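Local coordinates for eEF1A lysine and N-terminal methyltransferase (Homo sapiens, PDB 5WCJ), which methylates elongation factor eEF1A at its N-terminal glycine through the C-terminal domain described here, and at a lysine through its N-terminal domain, at residues S135-A140 and F160-V165. Sequence-based numbering, arbitrary orientation.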
loop_
_atom_site.group_PDB
_atom_site.type_symbol
_atom_site.label_atom_id
_atom_site.label_comp_id
_atom_site.label_asym_id
_atom_site.label_seq_id
_atom_site.Cartn_x
_atom_site.Cartn_y
_atom_site.Cartn_z
ATOM N N SER A 135 11.792 -9.956 9.126
ATOM C CA SER A 135 11.748 -10.153 7.674
ATOM C C SER A 135 10.531 -9.504 6.990
ATOM O O SER A 135 10.502 -9.433 5.760
ATOM C CB SER A 135 11.784 -11.655 7.346
ATOM O OG SER A 135 10.720 -12.308 7.991
ATOM N N CYS A 136 9.555 -9.047 7.790
ATOM C CA CYS A 136 8.313 -8.458 7.287
ATOM C C CYS A 136 8.052 -7.103 7.954
ATOM O O CYS A 136 7.436 -7.034 9.020
ATOM C CB CYS A 136 7.173 -9.431 7.537
ATOM S SG CYS A 136 5.610 -8.888 6.816
ATOM N N PRO A 137 8.541 -6.005 7.393
ATOM C CA PRO A 137 9.477 -5.959 6.266
ATOM C C PRO A 137 10.913 -6.171 6.748
ATOM O O PRO A 137 11.172 -6.100 7.955
ATOM C CB PRO A 137 9.335 -4.523 5.798
ATOM C CG PRO A 137 9.107 -3.762 7.059
ATOM C CD PRO A 137 8.314 -4.662 7.961
ATOM N N PRO A 138 11.844 -6.374 5.813
ATOM C CA PRO A 138 13.260 -6.253 6.176
ATOM C C PRO A 138 13.543 -4.907 6.874
ATOM O O PRO A 138 12.947 -3.883 6.519
ATOM C CB PRO A 138 13.970 -6.355 4.814
ATOM C CG PRO A 138 13.006 -7.107 3.950
ATOM C CD PRO A 138 11.660 -6.629 4.378
ATOM N N PRO A 139 14.440 -4.886 7.874
ATOM C CA PRO A 139 14.582 -3.688 8.719
ATOM C C PRO A 139 14.983 -2.415 7.984
ATOM O O PRO A 139 14.635 -1.322 8.421
ATOM C CB PRO A 139 15.672 -4.088 9.742
ATOM C CG PRO A 139 16.245 -5.354 9.280
ATOM C CD PRO A 139 15.284 -6.005 8.346
ATOM N N ALA A 140 15.683 -2.545 6.856
ATOM C CA ALA A 140 16.072 -1.360 6.089
ATOM C C ALA A 140 14.880 -0.519 5.634
ATOM O O ALA A 140 15.020 0.684 5.472
ATOM C CB ALA A 140 16.938 -1.738 4.895
ATOM N N PHE A 160 0.749 6.018 4.503
ATOM C CA PHE A 160 1.780 4.989 4.352
ATOM C C PHE A 160 1.318 3.799 5.202
ATOM O O PHE A 160 1.077 3.968 6.393
ATOM C CB PHE A 160 3.106 5.584 4.849
ATOM C CG PHE A 160 4.229 4.616 4.985
ATOM C CD1 PHE A 160 4.515 3.683 4.006
ATOM C CD2 PHE A 160 5.077 4.716 6.080
ATOM C CE1 PHE A 160 5.581 2.789 4.149
ATOM C CE2 PHE A 160 6.147 3.846 6.235
ATOM C CZ PHE A 160 6.413 2.884 5.259
ATOM N N ILE A 161 1.135 2.638 4.574
ATOM C CA ILE A 161 0.509 1.480 5.193
ATOM C C ILE A 161 1.522 0.365 5.172
ATOM O O ILE A 161 2.023 0.014 4.087
ATOM C CB ILE A 161 -0.770 1.068 4.456
ATOM C CG1 ILE A 161 -1.732 2.272 4.335
ATOM C CG2 ILE A 161 -1.386 -0.163 5.101
ATOM C CD1 ILE A 161 -2.966 2.023 3.485
ATOM N N LEU A 162 1.793 -0.216 6.341
ATOM C CA LEU A 162 2.844 -1.205 6.505
ATOM C C LEU A 162 2.294 -2.485 7.144
ATOM O O LEU A 162 1.638 -2.397 8.173
ATOM C CB LEU A 162 3.887 -0.599 7.454
ATOM C CG LEU A 162 5.059 -1.439 7.926
ATOM C CD1 LEU A 162 5.978 -1.703 6.744
ATOM C CD2 LEU A 162 5.791 -0.735 9.045
ATOM N N ASN A 163 2.608 -3.632 6.557
ATOM C CA ASN A 163 2.346 -4.935 7.144
ATOM C C ASN A 163 3.594 -5.258 7.962
ATOM O O ASN A 163 4.675 -5.388 7.385
ATOM C CB ASN A 163 2.120 -5.962 6.047
ATOM C CG ASN A 163 1.951 -7.385 6.569
ATOM O OD1 ASN A 163 1.574 -7.596 7.707
ATOM N ND2 ASN A 163 2.223 -8.377 5.701
ATOM N N LEU A 164 3.445 -5.393 9.289
ATOM C CA LEU A 164 4.579 -5.644 10.223
ATOM C C LEU A 164 4.423 -6.964 10.978
ATOM O O LEU A 164 3.373 -7.228 11.579
ATOM C CB LEU A 164 4.670 -4.515 11.231
ATOM C CG LEU A 164 5.733 -4.559 12.350
ATOM C CD1 LEU A 164 7.102 -4.318 11.736
ATOM C CD2 LEU A 164 5.432 -3.490 13.376
ATOM N N VAL A 165 5.458 -7.791 10.922
ATOM C CA VAL A 165 5.584 -8.953 11.811
ATOM C C VAL A 165 6.885 -8.757 12.556
ATOM O O VAL A 165 7.942 -8.780 11.943
ATOM C CB VAL A 165 5.622 -10.270 11.061
ATOM C CG1 VAL A 165 5.905 -11.425 12.043
ATOM C CG2 VAL A 165 4.303 -10.504 10.308
HETATM O O HOH W 1 9.458 -10.468 10.466
#
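C136 and V165 meet through one backbone hydrogen bond, V165 N to C136 O at 2.8 Å, with an N-H...O angle of 172°. The same oxygen also receives a CA-H...O contact from L164, whose CA is 3.4 Å away. Beside this bond the CB atoms of C136 and V165 touch at 3.9 Å. With SG anti to the backbone N (chi1 -174°), the sulfur of C136 lies 3.6 Å from N163 ND2, while V165 CG2 packs against both SG and CB. P137 follows a cis peptide bond. Its ring crosses the L162 side chain at about a right angle, bringing CG to 3.8 Å from L162 CD1, and its CD also reaches L164 CD1. One water closes the end of the contact, accepting from S135 N and donating to V165 O.

Further out, the amide of N163 is held by D124, which takes its ND2, and by N196, which gives an N-H to its OD1; these two bonds fix the flat group beside the thiol. P137 also leans on V125, and L162 touches F123 and L199 on the flanking strands. The contact thus pins the loop between strand 118-123 and helix 144-152 to the C-terminal end of strand 158-164 in the Rossmann-like methyltransferase fold. The N163 side chain is about 6 Å from bound S-adenosyl-L-homocysteine. The chemistry is therefore divided: direct and water-mediated backbone bonds tie loop to strand, whereas the proline and leucine contacts are apolar and SG meets the amide in a van der Waals contact. The buried amide is held by N196 and by D124, from the start of the same loop, which makes N163 a second link between strand and loop.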